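Local structure of hypothetical methylmalonyl-CoA decarboxylase alpha subunit (Sulfolobus tokodaii, 1X0U) at residues 29-34 with 99-104; 47-52 with 244-249; 279-284 with 428-433. The protein is a putative carboxyl transferase subunit of the crotonase-like superfamily, built from two similar mixed-sheet halves and assembled as a hexamer. All coordinates share one frame; numbering follows the deposited sequence.

Interaction 1: 29-34 with 99-104; sequences ERIQFQ and DFTVLG
Arg30 and Thr101 bring helix 28-35 against the loop that follows strand 91-98 of the crotonase-like fold; this loop opens with a type I beta turn from Asp99 to Val102. The backbones come close, with Arg30 CA 5.8 Å from Thr101 CA, a spacing that the small, branched threonine suits. Arg30 lays its aliphatic stem over the turn: its CB lies 3.8 Å from Thr101 CB, and its CD lies 3.4 Å from Thr101 O. The chain then runs on extended, and its guanidinium is held by Gly26 O through NH1. Ile31 adds a looser apolar touch, CG2 to Thr101 CG2 at 4.3 Å. One helical turn beyond Arg30, Gln34 places its amide beside Phe100: the first torsion swings CG opposite the backbone N (chi1 174°) and the chain bends at chi2, bringing the amide beside the ring with the planes only 13° apart. Gln34 OE1 is 3.8 Å from Phe100 CD2. The amide is buried but satisfied: NE2 donates to Asp134 and to Leu40 O, while OE1 accepts from Lys39, which also makes a cation-pi contact with Phe100. Val102 N to Asp99 O closes the beta turn, and an Asx turn reinforces it; Thr101 OG1 also bonds Gly26 N. Asp99 OD1 accepts from Thr101 N at 2.9 Å and from Thr101 OG1 at 2.7 Å, both from the same face of the carboxylate plane.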
ATOM      1  N   GLU A  29      36.805  41.528  15.772  1.00 25.71           N
ATOM      2  CA  GLU A  29      36.908  41.740  17.208  1.00 27.73           C
ATOM      3  C   GLU A  29      36.137  40.670  17.967  1.00 27.97           C
ATOM      4  O   GLU A  29      36.647  40.086  18.919  1.00 28.79           O
ATOM      5  CB  GLU A  29      36.384  43.130  17.557  1.00 30.82           C
ATOM      6  CG  GLU A  29      36.117  43.377  19.022  1.00 34.55           C
ATOM      7  CD  GLU A  29      35.775  44.831  19.287  1.00 39.54           C
ATOM      8  OE1 GLU A  29      35.384  45.160  20.428  1.00 41.18           O
ATOM      9  OE2 GLU A  29      35.905  45.647  18.347  1.00 40.71           O
ATOM     10  N   ARG A  30      34.911  40.399  17.539  1.00 27.59           N
ATOM     11  CA  ARG A  30      34.114  39.386  18.208  1.00 27.18           C
ATOM     12  C   ARG A  30      34.642  37.970  17.982  1.00 25.85           C
ATOM     13  O   ARG A  30      34.601  37.148  18.898  1.00 25.23           O
ATOM     14  CB  ARG A  30      32.641  39.473  17.786  1.00 28.86           C
ATOM     15  CG  ARG A  30      31.909  40.689  18.364  1.00 30.96           C
ATOM     16  CD  ARG A  30      30.407  40.448  18.456  1.00 34.93           C
ATOM     17  NE  ARG A  30      29.687  41.586  19.029  1.00 37.32           N
ATOM     18  CZ  ARG A  30      29.263  42.638  18.332  1.00 39.29           C
ATOM     19  NH1 ARG A  30      29.481  42.712  17.024  1.00 38.12           N
ATOM     20  NH2 ARG A  30      28.614  43.618  18.946  1.00 40.88           N
ATOM     21  N   ILE A  31      35.154  37.672  16.791  1.00 24.28           N
ATOM     22  CA  ILE A  31      35.657  36.320  16.578  1.00 25.39           C
ATOM     23  C   ILE A  31      36.902  36.100  17.445  1.00 24.35           C
ATOM     24  O   ILE A  31      37.092  35.017  17.985  1.00 24.22           O
ATOM     25  CB  ILE A  31      35.955  36.010  15.068  1.00 24.37           C
ATOM     26  CG1 ILE A  31      37.341  36.486  14.676  1.00 26.75           C
ATOM     27  CG2 ILE A  31      34.897  36.631  14.175  1.00 24.75           C
ATOM     28  CD1 ILE A  31      38.391  35.398  14.791  1.00 27.66           C
ATOM     29  N   GLN A  32      37.732  37.128  17.598  1.00 24.99           N
ATOM     30  CA  GLN A  32      38.931  37.009  18.430  1.00 25.01           C
ATOM     31  C   GLN A  32      38.466  36.756  19.859  1.00 23.45           C
ATOM     32  O   GLN A  32      39.091  36.026  20.616  1.00 23.14           O
ATOM     33  CB  GLN A  32      39.761  38.295  18.389  1.00 26.97           C
ATOM     34  CG  GLN A  32      41.119  38.136  19.044  1.00 33.00           C
ATOM     35  CD  GLN A  32      41.818  39.455  19.310  1.00 36.69           C
ATOM     36  OE1 GLN A  32      41.289  40.324  20.012  1.00 38.80           O
ATOM     37  NE2 GLN A  32      43.019  39.608  18.757  1.00 38.18           N
ATOM     38  N   PHE A  33      37.346  37.372  20.210  1.00 23.06           N
ATOM     39  CA  PHE A  33      36.759  37.213  21.527  1.00 23.09           C
ATOM     40  C   PHE A  33      36.273  35.765  21.715  1.00 22.03           C
ATOM     41  O   PHE A  33      36.393  35.188  22.806  1.00 20.47           O
ATOM     42  CB  PHE A  33      35.598  38.191  21.672  1.00 25.73           C
ATOM     43  CG  PHE A  33      34.841  38.035  22.941  1.00 30.29           C
ATOM     44  CD1 PHE A  33      35.477  38.193  24.166  1.00 32.67           C
ATOM     45  CD2 PHE A  33      33.485  37.730  22.922  1.00 32.89           C
ATOM     46  CE1 PHE A  33      34.775  38.058  25.350  1.00 33.01           C
ATOM     47  CE2 PHE A  33      32.769  37.593  24.107  1.00 33.22           C
ATOM     48  CZ  PHE A  33      33.420  37.757  25.326  1.00 34.27           C
ATOM     49  N   GLN A  34      35.716  35.193  20.647  1.00 18.65           N
ATOM     50  CA  GLN A  34      35.239  33.819  20.669  1.00 17.25           C
ATOM     51  C   GLN A  34      36.466  32.939  20.889  1.00 16.06           C
ATOM     52  O   GLN A  34      36.475  32.043  21.728  1.00 15.52           O
ATOM     53  CB  GLN A  34      34.589  33.461  19.327  1.00 16.26           C
ATOM     54  CG  GLN A  34      34.192  31.994  19.219  1.00 15.96           C
ATOM     55  CD  GLN A  34      32.770  31.720  19.666  1.00 15.01           C
ATOM     56  OE1 GLN A  34      32.291  32.271  20.660  1.00 12.23           O
ATOM     57  NE2 GLN A  34      32.089  30.853  18.929  1.00 13.18           N
ATOM     58  N   ASP A  99      26.336  31.134  14.742  1.00 15.23           N
ATOM     59  CA  ASP A  99      27.463  32.036  14.934  1.00 16.83           C
ATOM     60  C   ASP A  99      27.196  32.897  16.158  1.00 17.16           C
ATOM     61  O   ASP A  99      26.391  33.829  16.102  1.00 16.47           O
ATOM     62  CB  ASP A  99      27.634  32.928  13.713  1.00 16.69           C
ATOM     63  CG  ASP A  99      28.938  33.679  13.728  1.00 17.29           C
ATOM     64  OD1 ASP A  99      29.476  33.900  14.833  1.00 17.80           O
ATOM     65  OD2 ASP A  99      29.413  34.052  12.640  1.00 16.04           O
ATOM     66  N   PHE A 100      27.875  32.583  17.260  1.00 16.29           N
ATOM     67  CA  PHE A 100      27.693  33.313  18.510  1.00 15.57           C
ATOM     68  C   PHE A 100      28.020  34.804  18.400  1.00 16.25           C
ATOM     69  O   PHE A 100      27.552  35.600  19.213  1.00 15.01           O
ATOM     70  CB  PHE A 100      28.548  32.689  19.627  1.00 14.63           C
ATOM     71  CG  PHE A 100      28.293  33.287  20.988  1.00 13.70           C
ATOM     72  CD1 PHE A 100      27.162  32.930  21.721  1.00 12.59           C
ATOM     73  CD2 PHE A 100      29.142  34.261  21.505  1.00 13.56           C
ATOM     74  CE1 PHE A 100      26.876  33.538  22.947  1.00 12.88           C
ATOM     75  CE2 PHE A 100      28.866  34.877  22.732  1.00 13.81           C
ATOM     76  CZ  PHE A 100      27.729  34.516  23.455  1.00 11.62           C
ATOM     77  N   THR A 101      28.809  35.180  17.397  1.00 16.50           N
ATOM     78  CA  THR A 101      29.188  36.582  17.228  1.00 19.29           C
ATOM     79  C   THR A 101      28.065  37.426  16.644  1.00 19.81           C
ATOM     80  O   THR A 101      28.161  38.651  16.598  1.00 20.76           O
ATOM     81  CB  THR A 101      30.422  36.745  16.314  1.00 19.48           C
ATOM     82  OG1 THR A 101      30.051  36.494  14.954  1.00 20.10           O
ATOM     83  CG2 THR A 101      31.526  35.776  16.732  1.00 20.99           C
ATOM     84  N   VAL A 102      27.005  36.775  16.185  1.00 18.95           N
ATOM     85  CA  VAL A 102      25.875  37.499  15.623  1.00 19.17           C
ATOM     86  C   VAL A 102      24.747  37.495  16.643  1.00 18.85           C
ATOM     87  O   VAL A 102      23.962  36.551  16.718  1.00 19.18           O
ATOM     88  CB  VAL A 102      25.399  36.854  14.290  1.00 20.32           C
ATOM     89  CG1 VAL A 102      24.145  37.543  13.779  1.00 20.06           C
ATOM     90  CG2 VAL A 102      26.503  36.954  13.249  1.00 19.27           C
ATOM     91  N   LEU A 103      24.684  38.552  17.444  1.00 19.70           N
ATOM     92  CA  LEU A 103      23.655  38.683  18.471  1.00 19.92           C
ATOM     93  C   LEU A 103      23.627  37.431  19.358  1.00 19.37           C
ATOM     94  O   LEU A 103      22.594  36.762  19.498  1.00 20.06           O
ATOM     95  CB  LEU A 103      22.288  38.914  17.809  1.00 19.79           C
ATOM     96  CG  LEU A 103      22.203  40.128  16.865  1.00 22.91           C
ATOM     97  CD1 LEU A 103      20.871  40.140  16.100  1.00 22.95           C
ATOM     98  CD2 LEU A 103      22.359  41.409  17.678  1.00 23.69           C
ATOM     99  N   GLY A 104      24.775  37.123  19.952  1.00 17.97           N
ATOM    100  CA  GLY A 104      24.889  35.959  20.816  1.00 18.63           C
ATOM    101  C   GLY A 104      24.293  34.689  20.230  1.00 18.58           C
ATOM    102  O   GLY A 104      23.799  33.845  20.970  1.00 21.10           O
TER

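Interaction 2: 47-52 with 244-249; sequences ALLFDD and NLTKRL
Helix-to-helix packing beside the first mixed sheet of the crotonase-like fold joins the C-terminal end of helix 42-49 to helix 239-252, with Leu49 and Lys247 as the main partners. Val88 of strand 81-88 touches both side chains and ties the pair to the sheet. The CD1 of buried Leu49 reaches Thr246 OG1 at 3.6 Å, the two side chains roughly perpendicular. That hydroxyl bonds to Ile243 O in its own helix, so its polar end has a partner although a methyl lies beside it. The same Leu49 CD1 lies 4.1 Å from Lys247 CG, where the side chains run antiparallel past one another. A long residue suits this place: the lysine stem runs alongside the leucine, while its extended chain carries the ammonium close enough to the carbonyls of Leu48 and Leu49 to be bridged to them by water. Lys247 CE comes to 3.3 Å from Leu49 O, but the ammonium works through water. One water donates to Leu48 O and accepts from Lys247 NZ. A second accepts a weak bond from Lys247 NZ and donates to Leu49 O and Asp51 OD1, each 2.8 Å from the water oxygen.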
ATOM      1  N   ALA A  47      34.295  23.799   8.527  1.00 14.54           N
ATOM      2  CA  ALA A  47      35.408  23.401   7.668  1.00 15.70           C
ATOM      3  C   ALA A  47      36.096  22.157   8.238  1.00 14.43           C
ATOM      4  O   ALA A  47      36.581  21.317   7.489  1.00 13.88           O
ATOM      5  CB  ALA A  47      36.424  24.554   7.516  1.00 15.13           C
ATOM      6  N   LEU A  48      36.153  22.052   9.562  1.00 14.15           N
ATOM      7  CA  LEU A  48      36.763  20.888  10.207  1.00 15.44           C
ATOM      8  C   LEU A  48      35.918  19.636   9.918  1.00 16.22           C
ATOM      9  O   LEU A  48      36.442  18.601   9.493  1.00 18.17           O
ATOM     10  CB  LEU A  48      36.850  21.096  11.727  1.00 16.76           C
ATOM     11  CG  LEU A  48      38.130  21.553  12.443  1.00 18.79           C
ATOM     12  CD1 LEU A  48      39.286  21.737  11.472  1.00 17.76           C
ATOM     13  CD2 LEU A  48      37.845  22.847  13.189  1.00 20.93           C
ATOM     14  N   LEU A  49      34.607  19.749  10.129  1.00 15.12           N
ATOM     15  CA  LEU A  49      33.681  18.642   9.932  1.00 15.47           C
ATOM     16  C   LEU A  49      33.531  18.086   8.521  1.00 16.41           C
ATOM     17  O   LEU A  49      33.523  16.873   8.324  1.00 17.11           O
ATOM     18  CB  LEU A  49      32.291  19.032  10.445  1.00 15.97           C
ATOM     19  CG  LEU A  49      31.152  18.045  10.153  1.00 14.45           C
ATOM     20  CD1 LEU A  49      31.509  16.679  10.715  1.00 12.60           C
ATOM     21  CD2 LEU A  49      29.845  18.559  10.771  1.00 13.29           C
ATOM     22  N   PHE A  50      33.395  18.959   7.536  1.00 15.32           N
ATOM     23  CA  PHE A  50      33.188  18.481   6.181  1.00 16.16           C
ATOM     24  C   PHE A  50      34.468  18.252   5.435  1.00 17.60           C
ATOM     25  O   PHE A  50      35.438  18.963   5.666  1.00 15.59           O
ATOM     26  CB  PHE A  50      32.282  19.449   5.436  1.00 15.27           C
ATOM     27  CG  PHE A  50      30.881  19.453   5.961  1.00 15.27           C
ATOM     28  CD1 PHE A  50      30.505  20.327   6.968  1.00 14.42           C
ATOM     29  CD2 PHE A  50      29.952  18.528   5.491  1.00 12.32           C
ATOM     30  CE1 PHE A  50      29.221  20.281   7.493  1.00 14.06           C
ATOM     31  CE2 PHE A  50      28.672  18.480   6.012  1.00 12.94           C
ATOM     32  CZ  PHE A  50      28.307  19.353   7.011  1.00 14.22           C
ATOM     33  N   ASP A  51      34.474  17.242   4.567  1.00 19.09           N
ATOM     34  CA  ASP A  51      35.663  16.909   3.798  1.00 21.41           C
ATOM     35  C   ASP A  51      36.244  18.232   3.363  1.00 25.35           C
ATOM     36  O   ASP A  51      35.978  18.749   2.276  1.00 24.30           O
ATOM     37  CB  ASP A  51      35.290  15.999   2.631  1.00 19.88           C
ATOM     38  CG  ASP A  51      34.715  14.686   3.109  1.00 18.77           C
ATOM     39  OD1 ASP A  51      34.909  14.382   4.300  1.00 21.49           O
ATOM     40  OD2 ASP A  51      34.081  13.957   2.323  1.00 20.28           O
ATOM     41  N   ASP A  52      37.015  18.765   4.308  1.00 30.02           N
ATOM     42  CA  ASP A  52      37.670  20.052   4.257  1.00 31.52           C
ATOM     43  C   ASP A  52      37.800  20.606   2.881  1.00 32.24           C
ATOM     44  O   ASP A  52      38.190  19.915   1.936  1.00 32.67           O
ATOM     45  CB  ASP A  52      39.037  19.989   4.966  1.00 31.21           C
ATOM     46  CG  ASP A  52      38.906  19.705   6.469  1.00 32.71           C
ATOM     47  OD1 ASP A  52      39.824  20.094   7.236  1.00 34.87           O
ATOM     48  OD2 ASP A  52      37.893  19.090   6.885  1.00 25.65           O
ATOM     49  N   ASN A 244      35.434  15.252  15.643  1.00 13.86           N
ATOM     50  CA  ASN A 244      36.036  13.976  15.249  1.00 15.15           C
ATOM     51  C   ASN A 244      35.089  12.895  15.738  1.00 14.21           C
ATOM     52  O   ASN A 244      34.899  11.883  15.082  1.00 14.57           O
ATOM     53  CB  ASN A 244      37.406  13.744  15.897  1.00 14.87           C
ATOM     54  CG  ASN A 244      38.520  14.463  15.182  1.00 16.88           C
ATOM     55  OD1 ASN A 244      38.415  14.780  13.998  1.00 18.55           O
ATOM     56  ND2 ASN A 244      39.608  14.709  15.893  1.00 14.38           N
ATOM     57  N   LEU A 245      34.497  13.130  16.903  1.00 13.16           N
ATOM     58  CA  LEU A 245      33.569  12.180  17.487  1.00 14.81           C
ATOM     59  C   LEU A 245      32.335  12.080  16.583  1.00 15.08           C
ATOM     60  O   LEU A 245      31.878  10.978  16.290  1.00 15.59           O
ATOM     61  CB  LEU A 245      33.172  12.639  18.897  1.00 16.72           C
ATOM     62  CG  LEU A 245      32.567  11.694  19.950  1.00 20.47           C
ATOM     63  CD1 LEU A 245      31.232  12.243  20.391  1.00 21.80           C
ATOM     64  CD2 LEU A 245      32.419  10.282  19.420  1.00 21.94           C
ATOM     65  N   THR A 246      31.805  13.218  16.123  1.00 14.21           N
ATOM     66  CA  THR A 246      30.627  13.168  15.259  1.00 15.34           C
ATOM     67  C   THR A 246      30.941  12.376  13.991  1.00 14.15           C
ATOM     68  O   THR A 246      30.105  11.596  13.522  1.00 13.09           O
ATOM     69  CB  THR A 246      30.107  14.566  14.843  1.00 15.48           C
ATOM     70  OG1 THR A 246      31.014  15.149  13.905  1.00 24.53           O
ATOM     71  CG2 THR A 246      29.957  15.475  16.045  1.00  9.63           C
ATOM     72  N   LYS A 247      32.134  12.566  13.438  1.00 13.35           N
ATOM     73  CA  LYS A 247      32.528  11.819  12.239  1.00 16.17           C
ATOM     74  C   LYS A 247      32.543  10.326  12.540  1.00 15.44           C
ATOM     75  O   LYS A 247      32.151   9.509  11.714  1.00 15.71           O
ATOM     76  CB  LYS A 247      33.928  12.205  11.768  1.00 16.59           C
ATOM     77  CG  LYS A 247      34.072  13.561  11.131  1.00 19.69           C
ATOM     78  CD  LYS A 247      35.520  13.722  10.695  1.00 23.40           C
ATOM     79  CE  LYS A 247      35.764  15.030   9.987  1.00 27.93           C
ATOM     80  NZ  LYS A 247      37.150  15.068   9.438  1.00 31.30           N
ATOM     81  N   ARG A 248      33.012   9.974  13.732  1.00 17.68           N
ATOM     82  CA  ARG A 248      33.086   8.572  14.123  1.00 18.05           C
ATOM     83  C   ARG A 248      31.682   8.015  14.352  1.00 17.39           C
ATOM     84  O   ARG A 248      31.382   6.878  13.969  1.00 15.14           O
ATOM     85  CB  ARG A 248      33.931   8.418  15.387  1.00 19.92           C
ATOM     86  CG  ARG A 248      34.272   6.969  15.689  1.00 26.01           C
ATOM     87  CD  ARG A 248      34.950   6.794  17.036  1.00 28.67           C
ATOM     88  NE  ARG A 248      35.059   5.375  17.368  1.00 32.56           N
ATOM     89  CZ  ARG A 248      35.337   4.911  18.581  1.00 33.73           C
ATOM     90  NH1 ARG A 248      35.538   5.755  19.585  1.00 32.56           N
ATOM     91  NH2 ARG A 248      35.407   3.603  18.789  1.00 35.43           N
ATOM     92  N   LEU A 249      30.824   8.818  14.973  1.00 15.08           N
ATOM     93  CA  LEU A 249      29.455   8.402  15.230  1.00 14.86           C
ATOM     94  C   LEU A 249      28.761   8.153  13.896  1.00 15.74           C
ATOM     95  O   LEU A 249      28.155   7.107  13.688  1.00 17.85           O
ATOM     96  CB  LEU A 249      28.710   9.487  16.012  1.00 13.89           C
ATOM     97  CG  LEU A 249      27.256   9.176  16.361  1.00 15.28           C
ATOM     98  CD1 LEU A 249      27.200   7.841  17.121  1.00 14.40           C
ATOM     99  CD2 LEU A 249      26.666  10.317  17.202  1.00 12.74           C
TER
HETATM  100  O   HOH W   1      38.781  17.438  10.788  1.00 22.28           O
HETATM  101  O   HOH W   2      35.476  15.488   6.824  1.00 24.20           O

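Interaction 3: 279-284 with 428-433; sequences QIVPND and YAWPTA
Val281 and Trp430 form the tight part of this contact, where the chain leaving the short helix 277-280 meets the turn that follows strand 426-429. Val281 CG2 comes to 3.6 Å from Trp430 CZ3, arriving at the edge of the indole near its plane, and lies 4.0 Å from Trp430 CE3. The tryptophan suits its buried place because its broad hydrocarbon rim can meet several apolar neighbours at once: Val404 and Val406 of strand 401-406 and Ile294 of helix 291-298 also pack on it. The one polar atom of its side chain, NE1, is hydrogen-bonded to Thr494 OG1.

The valine divides its two methyls between two partners. With CG1 anti to the backbone N (chi1 -177°), the other branch is left to meet the indole while CG1 points at Thr432. Here the fit is looser: the side chains meet tip to tip, and Val281 CG1 stays 4.0 Å from Thr432 OG1 and 4.1 Å from Thr432 CB. The threonine hydroxyl is bonded to Val406 O, and it also lies in the plane of the indole at its edge.

Toward solvent the pairing gives out. Pro282 and Asn283 turn their CB atoms away from the turn, and Asn283 and Asp284 are exposed. The second subunit also covers part of the contact: its Leu11 packs on Thr432 and Pro431, and its Pro6 on Asn283. The turn itself is type I, from Trp430 to Ala433, closed by Ala433 N to Trp430 O at 2.9 Å; it directly follows a strand of the second mixed sheet in this crotonase-like fold.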
ATOM      1  N   GLN A 279      38.252 -16.519  31.227  1.00 24.01           N
ATOM      2  CA  GLN A 279      39.017 -16.276  32.442  1.00 24.20           C
ATOM      3  C   GLN A 279      38.522 -15.071  33.233  1.00 23.97           C
ATOM      4  O   GLN A 279      38.807 -14.948  34.414  1.00 23.25           O
ATOM      5  CB  GLN A 279      40.499 -16.086  32.098  1.00 24.43           C
ATOM      6  CG  GLN A 279      41.106 -17.279  31.388  1.00 24.37           C
ATOM      7  CD  GLN A 279      40.881 -18.572  32.154  1.00 26.28           C
ATOM      8  OE1 GLN A 279      40.955 -19.663  31.590  1.00 25.82           O
ATOM      9  NE2 GLN A 279      40.613 -18.454  33.450  1.00 24.85           N
ATOM     10  N   ILE A 280      37.775 -14.192  32.578  1.00 24.21           N
ATOM     11  CA  ILE A 280      37.269 -12.980  33.215  1.00 23.46           C
ATOM     12  C   ILE A 280      36.180 -13.188  34.265  1.00 24.24           C
ATOM     13  O   ILE A 280      36.234 -12.606  35.344  1.00 24.20           O
ATOM     14  CB  ILE A 280      36.723 -12.008  32.152  1.00 22.82           C
ATOM     15  CG1 ILE A 280      37.815 -11.717  31.117  1.00 24.40           C
ATOM     16  CG2 ILE A 280      36.259 -10.713  32.811  1.00 21.15           C
ATOM     17  CD1 ILE A 280      37.336 -10.949  29.897  1.00 21.85           C
ATOM     18  N   VAL A 281      35.183 -14.008  33.952  1.00 24.64           N
ATOM     19  CA  VAL A 281      34.083 -14.226  34.882  1.00 26.27           C
ATOM     20  C   VAL A 281      34.488 -14.963  36.154  1.00 27.07           C
ATOM     21  O   VAL A 281      34.916 -16.111  36.112  1.00 26.89           O
ATOM     22  CB  VAL A 281      32.932 -14.982  34.198  1.00 26.86           C
ATOM     23  CG1 VAL A 281      31.763 -15.148  35.166  1.00 27.41           C
ATOM     24  CG2 VAL A 281      32.497 -14.223  32.956  1.00 27.66           C
ATOM     25  N   PRO A 282      34.345 -14.301  37.311  1.00 29.09           N
ATOM     26  CA  PRO A 282      34.691 -14.863  38.619  1.00 30.66           C
ATOM     27  C   PRO A 282      33.976 -16.179  38.906  1.00 32.89           C
ATOM     28  O   PRO A 282      33.038 -16.559  38.199  1.00 31.68           O
ATOM     29  CB  PRO A 282      34.259 -13.768  39.591  1.00 29.76           C
ATOM     30  CG  PRO A 282      34.378 -12.517  38.774  1.00 28.51           C
ATOM     31  CD  PRO A 282      33.803 -12.940  37.458  1.00 28.18           C
ATOM     32  N   ASN A 283      34.434 -16.864  39.952  1.00 35.86           N
ATOM     33  CA  ASN A 283      33.842 -18.126  40.378  1.00 38.54           C
ATOM     34  C   ASN A 283      32.509 -17.813  41.044  1.00 38.26           C
ATOM     35  O   ASN A 283      31.509 -18.486  40.813  1.00 40.38           O
ATOM     36  CB  ASN A 283      34.757 -18.826  41.383  1.00 42.18           C
ATOM     37  CG  ASN A 283      34.134 -20.086  41.958  1.00 47.17           C
ATOM     38  OD1 ASN A 283      33.005 -20.063  42.464  1.00 48.78           O
ATOM     39  ND2 ASN A 283      34.868 -21.195  41.889  1.00 49.35           N
ATOM     40  N   ASP A 284      32.512 -16.782  41.879  1.00 38.42           N
ATOM     41  CA  ASP A 284      31.320 -16.352  42.595  1.00 38.43           C
ATOM     42  C   ASP A 284      30.268 -15.855  41.603  1.00 37.79           C
ATOM     43  O   ASP A 284      30.559 -15.650  40.424  1.00 37.69           O
ATOM     44  CB  ASP A 284      31.704 -15.233  43.563  1.00 39.95           C
ATOM     45  CG  ASP A 284      30.557 -14.802  44.443  1.00 43.38           C
ATOM     46  OD1 ASP A 284      30.009 -15.653  45.178  1.00 46.04           O
ATOM     47  OD2 ASP A 284      30.204 -13.606  44.408  1.00 45.73           O
ATOM     48  N   TYR A 428      21.874 -17.465  23.628  1.00 15.43           N
ATOM     49  CA  TYR A 428      22.966 -18.361  23.971  1.00 15.65           C
ATOM     50  C   TYR A 428      23.391 -18.088  25.404  1.00 17.23           C
ATOM     51  O   TYR A 428      23.095 -17.025  25.948  1.00 19.46           O
ATOM     52  CB  TYR A 428      24.159 -18.152  23.040  1.00 14.82           C
ATOM     53  CG  TYR A 428      23.866 -18.459  21.589  1.00 14.17           C
ATOM     54  CD1 TYR A 428      23.545 -17.443  20.691  1.00 10.51           C
ATOM     55  CD2 TYR A 428      23.911 -19.768  21.112  1.00 12.01           C
ATOM     56  CE1 TYR A 428      23.276 -17.724  19.352  1.00 13.76           C
ATOM     57  CE2 TYR A 428      23.644 -20.056  19.778  1.00 11.74           C
ATOM     58  CZ  TYR A 428      23.327 -19.036  18.904  1.00 12.54           C
ATOM     59  OH  TYR A 428      23.039 -19.329  17.590  1.00 14.46           O
ATOM     60  N   ALA A 429      24.076 -19.051  26.014  1.00 16.77           N
ATOM     61  CA  ALA A 429      24.541 -18.903  27.385  1.00 15.24           C
ATOM     62  C   ALA A 429      25.900 -19.563  27.630  1.00 14.83           C
ATOM     63  O   ALA A 429      26.224 -20.616  27.071  1.00 14.41           O
ATOM     64  CB  ALA A 429      23.498 -19.462  28.358  1.00 14.94           C
ATOM     65  N   TRP A 430      26.702 -18.911  28.458  1.00 15.64           N
ATOM     66  CA  TRP A 430      28.013 -19.413  28.822  1.00 14.02           C
ATOM     67  C   TRP A 430      27.801 -20.434  29.935  1.00 14.52           C
ATOM     68  O   TRP A 430      26.760 -20.430  30.597  1.00 14.11           O
ATOM     69  CB  TRP A 430      28.888 -18.274  29.348  1.00 13.25           C
ATOM     70  CG  TRP A 430      29.429 -17.358  28.303  1.00 12.35           C
ATOM     71  CD1 TRP A 430      29.075 -17.310  26.979  1.00 12.75           C
ATOM     72  CD2 TRP A 430      30.405 -16.326  28.497  1.00 13.14           C
ATOM     73  NE1 TRP A 430      29.769 -16.306  26.341  1.00 11.70           N
ATOM     74  CE2 TRP A 430      30.589 -15.687  27.246  1.00 11.92           C
ATOM     75  CE3 TRP A 430      31.137 -15.876  29.609  1.00 13.85           C
ATOM     76  CZ2 TRP A 430      31.483 -14.624  27.077  1.00 10.27           C
ATOM     77  CZ3 TRP A 430      32.028 -14.811  29.437  1.00 12.95           C
ATOM     78  CH2 TRP A 430      32.189 -14.197  28.178  1.00 11.40           C
ATOM     79  N   PRO A 431      28.790 -21.316  30.161  1.00 14.93           N
ATOM     80  CA  PRO A 431      28.653 -22.325  31.217  1.00 14.13           C
ATOM     81  C   PRO A 431      28.445 -21.662  32.581  1.00 13.40           C
ATOM     82  O   PRO A 431      27.898 -22.263  33.498  1.00 12.32           O
ATOM     83  CB  PRO A 431      29.980 -23.086  31.145  1.00 14.73           C
ATOM     84  CG  PRO A 431      30.413 -22.914  29.709  1.00 14.12           C
ATOM     85  CD  PRO A 431      30.070 -21.469  29.444  1.00 14.87           C
ATOM     86  N   THR A 432      28.878 -20.411  32.698  1.00 13.50           N
ATOM     87  CA  THR A 432      28.777 -19.661  33.948  1.00 14.26           C
ATOM     88  C   THR A 432      27.438 -18.949  34.162  1.00 14.68           C
ATOM     89  O   THR A 432      27.204 -18.338  35.211  1.00 14.20           O
ATOM     90  CB  THR A 432      29.893 -18.607  34.035  1.00 15.66           C
ATOM     91  OG1 THR A 432      29.926 -17.843  32.818  1.00 14.78           O
ATOM     92  CG2 THR A 432      31.249 -19.279  34.245  1.00 15.81           C
ATOM     93  N   ALA A 433      26.554 -19.034  33.180  1.00 15.02           N
ATOM     94  CA  ALA A 433      25.263 -18.372  33.280  1.00 14.83           C
ATOM     95  C   ALA A 433      24.321 -19.055  34.259  1.00 16.41           C
ATOM     96  O   ALA A 433      24.239 -20.281  34.303  1.00 17.35           O
ATOM     97  CB  ALA A 433      24.615 -18.305  31.909  1.00 16.01           C
TER

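Overall arrangement
Interactions 1 and 2 belong to the half of the chain built on the first mixed sheet, interaction 3 to the half built on the second. The first two are linked by sequence, since helices 28-35 and 42-49 are consecutive, yet their nearest atoms stay about 11 Å apart; the centres of interactions 1 and 3 lie about 56 Å apart, on opposite sides of the chain's centre. Interactions 1 and 2 are partly buried and mix apolar contact with polar groups, satisfied by neighbouring residues in interaction 1; in interaction 2 two waters join the lysine to helix-end carbonyls, while other polar groups bond to protein. Interaction 3 is buried, chiefly apolar, and the one that borders another subunit.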